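PDB 4RAA: putative exported protein from Bacteroides fragilis, which is of unknown function but folds as a six-bladed beta-propeller and is probably exported from the bacterial cytoplasm. Local coordinates for residues V268-N273 with T288-I293; P216-S221 with R264-C269. All blocks are in the same frame, centred on the assembly; numbering follows the deposited sequence.

Contact 1 of 2, residues V268-N273 with T288-I293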
loop_
_atom_site.group_PDB
_atom_site.type_symbol
_atom_site.label_atom_id
_atom_site.label_comp_id
_atom_site.label_asym_id
_atom_site.label_seq_id
_atom_site.Cartn_x
_atom_site.Cartn_y
_atom_site.Cartn_z
ATOM N N VAL A 268 -2.586 -32.335 17.272
ATOM C CA VAL A 268 -3.234 -31.344 18.130
ATOM C C VAL A 268 -2.454 -31.207 19.440
ATOM O O VAL A 268 -2.557 -32.072 20.306
ATOM C CB VAL A 268 -4.706 -31.729 18.449
ATOM C CG1 VAL A 268 -5.448 -30.542 19.060
ATOM C CG2 VAL A 268 -5.437 -32.210 17.199
ATOM N N CYS A 269 -1.647 -30.155 19.571
ATOM C CA CYS A 269 -0.966 -29.878 20.843
ATOM C C CYS A 269 -1.931 -29.065 21.664
ATOM O O CYS A 269 -2.658 -28.245 21.108
ATOM C CB CYS A 269 0.323 -29.100 20.669
ATOM S SG CYS A 269 1.542 -30.017 19.732
ATOM N N TYR A 270 -1.954 -29.317 22.968
ATOM C CA TYR A 270 -2.817 -28.589 23.895
ATOM C C TYR A 270 -2.299 -28.615 25.340
ATOM O O TYR A 270 -1.355 -29.339 25.648
ATOM C CB TYR A 270 -4.265 -29.109 23.807
ATOM C CG TYR A 270 -4.478 -30.549 24.217
ATOM C CD1 TYR A 270 -4.337 -31.591 23.299
ATOM C CD2 TYR A 270 -4.854 -30.873 25.528
ATOM C CE1 TYR A 270 -4.540 -32.923 23.680
ATOM C CE2 TYR A 270 -5.065 -32.202 25.920
ATOM C CZ TYR A 270 -4.916 -33.221 24.991
ATOM O OH TYR A 270 -5.126 -34.518 25.378
HETATM N N MSE A 271 -2.922 -27.809 26.200
HETATM C CA MSE A 271 -2.562 -27.708 27.614
HETATM C C MSE A 271 -3.752 -27.980 28.495
HETATM O O MSE A 271 -4.881 -27.598 28.164
HETATM C CB MSE A 271 -1.994 -26.326 27.836
HETATM C CG MSE A 271 -0.625 -26.187 27.167
HETATM SE SE MSE A 271 0.567 -25.303 28.451
HETATM C CE MSE A 271 1.282 -24.029 27.114
ATOM N N LYS A 272 -3.495 -28.652 29.621
ATOM C CA LYS A 272 -4.533 -29.065 30.570
ATOM C C LYS A 272 -3.878 -29.341 31.915
ATOM O O LYS A 272 -2.855 -30.031 31.957
ATOM C CB LYS A 272 -5.216 -30.350 30.071
ATOM C CG LYS A 272 -6.416 -30.826 30.897
ATOM C CD LYS A 272 -6.844 -32.261 30.584
ATOM C CE LYS A 272 -5.880 -33.323 31.103
ATOM N NZ LYS A 272 -6.449 -34.693 30.957
ATOM N N ASN A 273 -4.469 -28.829 32.995
ATOM C CA ASN A 273 -3.919 -28.987 34.347
ATOM C C ASN A 273 -2.412 -28.627 34.394
ATOM O O ASN A 273 -1.615 -29.338 35.012
ATOM C CB ASN A 273 -4.148 -30.432 34.864
ATOM C CG ASN A 273 -5.621 -30.834 34.934
ATOM O OD1 ASN A 273 -6.038 -31.787 34.274
ATOM N ND2 ASN A 273 -6.404 -30.133 35.753
ATOM N N THR A 288 -7.233 -42.266 16.810
ATOM C CA THR A 288 -6.578 -41.243 17.638
ATOM C C THR A 288 -5.642 -41.864 18.668
ATOM O O THR A 288 -5.867 -42.983 19.094
ATOM C CB THR A 288 -7.586 -40.380 18.409
ATOM O OG1 THR A 288 -8.380 -41.219 19.256
ATOM C CG2 THR A 288 -8.468 -39.586 17.438
ATOM N N TYR A 289 -4.602 -41.116 19.036
ATOM C CA TYR A 289 -3.606 -41.519 20.039
ATOM C C TYR A 289 -3.213 -40.266 20.810
ATOM O O TYR A 289 -2.757 -39.309 20.196
ATOM C CB TYR A 289 -2.349 -42.110 19.387
ATOM C CG TYR A 289 -2.586 -43.253 18.432
ATOM C CD1 TYR A 289 -2.854 -43.008 17.080
ATOM C CD2 TYR A 289 -2.519 -44.584 18.863
ATOM C CE1 TYR A 289 -3.062 -44.054 16.188
ATOM C CE2 TYR A 289 -2.735 -45.643 17.978
ATOM C CZ TYR A 289 -3.004 -45.376 16.638
ATOM O OH TYR A 289 -3.229 -46.409 15.753
ATOM N N ASN A 290 -3.372 -40.279 22.136
ATOM C CA ASN A 290 -3.085 -39.122 22.989
ATOM C C ASN A 290 -1.939 -39.410 23.949
ATOM O O ASN A 290 -1.923 -40.455 24.587
ATOM C CB ASN A 290 -4.335 -38.760 23.783
ATOM C CG ASN A 290 -4.253 -37.382 24.409
ATOM O OD1 ASN A 290 -4.132 -36.384 23.708
ATOM N ND2 ASN A 290 -4.349 -37.318 25.721
ATOM N N TYR A 291 -1.007 -38.464 24.064
ATOM C CA TYR A 291 0.199 -38.605 24.896
ATOM C C TYR A 291 0.549 -37.331 25.642
ATOM O O TYR A 291 0.488 -36.260 25.039
ATOM C CB TYR A 291 1.423 -38.882 24.006
ATOM C CG TYR A 291 1.350 -40.113 23.130
ATOM C CD1 TYR A 291 0.724 -40.060 21.877
ATOM C CD2 TYR A 291 1.946 -41.328 23.528
ATOM C CE1 TYR A 291 0.659 -41.179 21.055
ATOM C CE2 TYR A 291 1.900 -42.451 22.706
ATOM C CZ TYR A 291 1.245 -42.373 21.471
ATOM O OH TYR A 291 1.171 -43.457 20.637
ATOM N N PRO A 292 0.900 -37.431 26.947
ATOM C CA PRO A 292 1.508 -36.252 27.586
ATOM C C PRO A 292 2.878 -36.078 26.923
ATOM O O PRO A 292 3.560 -37.089 26.718
ATOM C CB PRO A 292 1.662 -36.661 29.066
ATOM C CG PRO A 292 0.873 -37.907 29.258
ATOM C CD PRO A 292 0.658 -38.528 27.908
ATOM N N ILE A 293 3.277 -34.854 26.578
ATOM C CA ILE A 293 4.584 -34.637 25.905
ATOM C C ILE A 293 5.783 -35.239 26.672
ATOM O O ILE A 293 6.726 -35.713 26.027
ATOM C CB ILE A 293 4.782 -33.162 25.418
ATOM C CG1 ILE A 293 3.891 -32.933 24.170
ATOM C CG2 ILE A 293 6.234 -32.847 25.040
ATOM C CD1 ILE A 293 3.803 -31.505 23.656
#

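Contact 2 of 2, residues P216-S221 with R264-C269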
loop_
_atom_site.group_PDB
_atom_site.type_symbol
_atom_site.label_atom_id
_atom_site.label_comp_id
_atom_site.label_asym_id
_atom_site.label_seq_id
_atom_site.Cartn_x
_atom_site.Cartn_y
_atom_site.Cartn_z
ATOM N N PRO A 216 -17.800 -26.389 8.679
ATOM C CA PRO A 216 -16.899 -27.124 9.577
ATOM C C PRO A 216 -16.302 -28.343 8.875
ATOM O O PRO A 216 -17.002 -28.974 8.088
ATOM C CB PRO A 216 -17.817 -27.537 10.735
ATOM C CG PRO A 216 -19.176 -27.622 10.129
ATOM C CD PRO A 216 -19.216 -26.571 9.059
ATOM N N ALA A 217 -15.015 -28.604 9.120
ATOM C CA ALA A 217 -14.261 -29.732 8.547
ATOM C C ALA A 217 -13.867 -30.801 9.594
ATOM O O ALA A 217 -13.809 -31.983 9.266
ATOM C CB ALA A 217 -13.025 -29.212 7.832
ATOM N N HIS A 218 -13.545 -30.386 10.817
ATOM C CA HIS A 218 -13.232 -31.317 11.924
ATOM C C HIS A 218 -13.740 -30.731 13.232
ATOM O O HIS A 218 -13.729 -29.518 13.391
ATOM C CB HIS A 218 -11.711 -31.547 12.099
ATOM C CG HIS A 218 -10.977 -31.877 10.834
ATOM N ND1 HIS A 218 -10.905 -33.152 10.321
ATOM C CD2 HIS A 218 -10.274 -31.092 9.984
ATOM C CE1 HIS A 218 -10.196 -33.140 9.206
ATOM N NE2 HIS A 218 -9.800 -31.901 8.981
ATOM N N SER A 219 -14.206 -31.585 14.140
ATOM C CA SER A 219 -14.565 -31.171 15.508
ATOM C C SER A 219 -13.875 -32.131 16.493
ATOM O O SER A 219 -13.705 -33.318 16.193
ATOM C CB SER A 219 -16.076 -31.090 15.730
ATOM O OG SER A 219 -16.692 -32.357 15.630
ATOM N N PHE A 220 -13.460 -31.607 17.643
ATOM C CA PHE A 220 -12.737 -32.394 18.641
ATOM C C PHE A 220 -13.458 -32.487 19.977
ATOM O O PHE A 220 -14.279 -31.647 20.331
ATOM C CB PHE A 220 -11.356 -31.797 18.892
ATOM C CG PHE A 220 -10.601 -31.464 17.640
ATOM C CD1 PHE A 220 -10.033 -32.478 16.873
ATOM C CD2 PHE A 220 -10.450 -30.133 17.220
ATOM C CE1 PHE A 220 -9.328 -32.186 15.706
ATOM C CE2 PHE A 220 -9.750 -29.832 16.049
ATOM C CZ PHE A 220 -9.186 -30.867 15.291
ATOM N N SER A 221 -13.148 -33.560 20.687
ATOM C CA SER A 221 -13.594 -33.791 22.053
ATOM C C SER A 221 -12.442 -34.557 22.707
ATOM O O SER A 221 -11.810 -35.402 22.056
ATOM C CB SER A 221 -14.902 -34.584 22.112
ATOM O OG SER A 221 -14.729 -35.885 21.587
ATOM N N ARG A 264 -2.246 -36.707 5.232
ATOM C CA ARG A 264 -2.344 -38.019 5.892
ATOM C C ARG A 264 -2.708 -38.010 7.385
ATOM O O ARG A 264 -3.327 -38.970 7.860
ATOM C CB ARG A 264 -1.031 -38.805 5.695
ATOM C CG ARG A 264 0.220 -38.206 6.341
ATOM C CD ARG A 264 1.414 -39.138 6.226
ATOM N NE ARG A 264 1.936 -39.251 4.863
ATOM C CZ ARG A 264 2.941 -40.050 4.486
ATOM N NH1 ARG A 264 3.568 -40.850 5.359
ATOM N NH2 ARG A 264 3.328 -40.058 3.212
ATOM N N ASP A 265 -2.309 -36.960 8.111
ATOM C CA ASP A 265 -2.532 -36.865 9.559
ATOM C C ASP A 265 -2.917 -35.470 10.067
ATOM O O ASP A 265 -2.995 -34.506 9.297
ATOM C CB ASP A 265 -1.291 -37.399 10.297
ATOM C CG ASP A 265 -0.042 -36.540 10.107
ATOM O OD1 ASP A 265 -0.146 -35.349 9.743
ATOM O OD2 ASP A 265 1.068 -37.066 10.360
ATOM N N LEU A 266 -3.153 -35.389 11.374
ATOM C CA LEU A 266 -3.540 -34.154 12.041
ATOM C C LEU A 266 -3.091 -34.225 13.510
ATOM O O LEU A 266 -3.543 -35.093 14.253
ATOM C CB LEU A 266 -5.058 -33.991 11.895
ATOM C CG LEU A 266 -5.829 -32.770 12.412
ATOM C CD1 LEU A 266 -7.189 -32.707 11.728
ATOM C CD2 LEU A 266 -5.994 -32.772 13.927
ATOM N N PHE A 267 -2.182 -33.326 13.890
ATOM C CA PHE A 267 -1.609 -33.248 15.253
ATOM C C PHE A 267 -2.267 -32.099 15.999
ATOM O O PHE A 267 -2.455 -31.014 15.425
ATOM C CB PHE A 267 -0.101 -32.978 15.206
ATOM C CG PHE A 267 0.761 -34.171 14.862
ATOM C CD1 PHE A 267 0.309 -35.254 14.092
ATOM C CD2 PHE A 267 2.105 -34.149 15.231
ATOM C CE1 PHE A 267 1.158 -36.312 13.789
ATOM C CE2 PHE A 267 2.959 -35.198 14.911
ATOM C CZ PHE A 267 2.485 -36.283 14.190
ATOM N N VAL A 268 -2.586 -32.335 17.272
ATOM C CA VAL A 268 -3.234 -31.344 18.130
ATOM C C VAL A 268 -2.454 -31.207 19.440
ATOM O O VAL A 268 -2.557 -32.072 20.306
ATOM C CB VAL A 268 -4.706 -31.729 18.449
ATOM C CG1 VAL A 268 -5.448 -30.542 19.060
ATOM C CG2 VAL A 268 -5.437 -32.210 17.199
ATOM N N CYS A 269 -1.647 -30.155 19.571
ATOM C CA CYS A 269 -0.966 -29.878 20.843
ATOM C C CYS A 269 -1.931 -29.065 21.664
ATOM O O CYS A 269 -2.658 -28.245 21.108
ATOM C CB CYS A 269 0.323 -29.100 20.669
ATOM S SG CYS A 269 1.542 -30.017 19.732
#

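Contact 1 of 2, residues V268-N273 with T288-I293
Tyr270 and Asn290 meet side chain to side chain inside one four-stranded antiparallel blade of the beta-propeller. Strand 265-272 is the second across this blade and strand 287-292 the fourth, so the contact spans the intervening strand 275-282. A long side chain with a polar end suits that reach.

The polar interaction is a hydrogen bond from the phenol of Tyr270 to the side-chain carbonyl of Asn290, with OH 2.7 Å from OD1. Tyr270 OH comes at the carbonyl from the side, at a C=O...donor angle of 100°, and somewhat tilted from the carbonyl plane. Both residues are buried, and asparagine fits here because its amide has a use for each end. While OD1 accepts from the tyrosine, ND2 donates to the backbone O of Glu15, an arrangement consistent with one orientation of the amide.

The tyrosine ring also meets two other aromatic rings. It lies close to parallel with that of Tyr277 on the middle strand and touches Phe222 of the neighbouring blade, giving the aromatic carbons apolar surroundings while OH keeps its polar partner. With CG between the backbone N and the carbonyl carbon (chi1 64°), the ring extends so that OH reaches Asn290. Ring and amide are nearly coplanar, their planes 11° apart, and Asn290 OD1 sits at the ring edge, 3.5 Å from Tyr270 CE1.

Contact 2 of 2, residues P216-S221 with R264-C269
Leu266 pushes its two methyl groups toward two rings of strand 213-222, CD1 to His218 and CD2 to Phe220. The first of these is a CH-pi contact. Leu266 CD1 lies 3.8 Å from the centroid of the His218 ring and only 4° off the ring normal, so the methyl sits squarely over the middle of one face. Leucine suits this place because its forked end can serve both rings at once; with CG anti to the backbone N (chi1 -177°), the fork is carried out from its strand toward them.

Apolar packing continues along the pair. Leu266 CD2 approaches Phe220 CE1 to 3.8 Å, and Val268 CG2 lies 4.2 Å from the same Phe220 CE1. Here the methyls meet the ring obliquely. The residues that touch alternate on each strand, as beta structure requires: His218 and Phe220 on one, Leu266 and Val268 on the other. This is part of the side-chain layer between two neighbouring blades of the beta-propeller. Segments 216-221 and 265-269 run in roughly the same direction at 42° to each other, with their axes 11.2 Å apart at closest approach, a separation spanned by side chains meeting from opposite directions.

A polar tie accompanies the packing at the His218 end. His218 NE2 is hydrogen-bonded to OE2 of Glu261, which lies on the strand next to that of Leu266, and the carboxylate may favour a protonated imidazole. In the backbone, Ala217 and His218 form a classic beta bulge opposite Ile206 of strand 203-210.

In the fold
Both contacts are buried and both use strand 265-272, their centres 12 Å apart. Contact 1 stays within a blade, joining its second and fourth strands, whereas contact 2 joins that blade to the neighbouring one. Leu266, Val268 and Tyr270 are alternate residues of the shared strand, and the chemistry changes along the series: methyl groups against rings in contact 2 give way to a phenol bonded to an amide in contact 1. The difference fits their places. Between blades, largely apolar side chains meet, with the partly exposed His218 at one end, while the amide in contact 1 also ties the outermost strand of its blade to the N-terminal segment at Glu15.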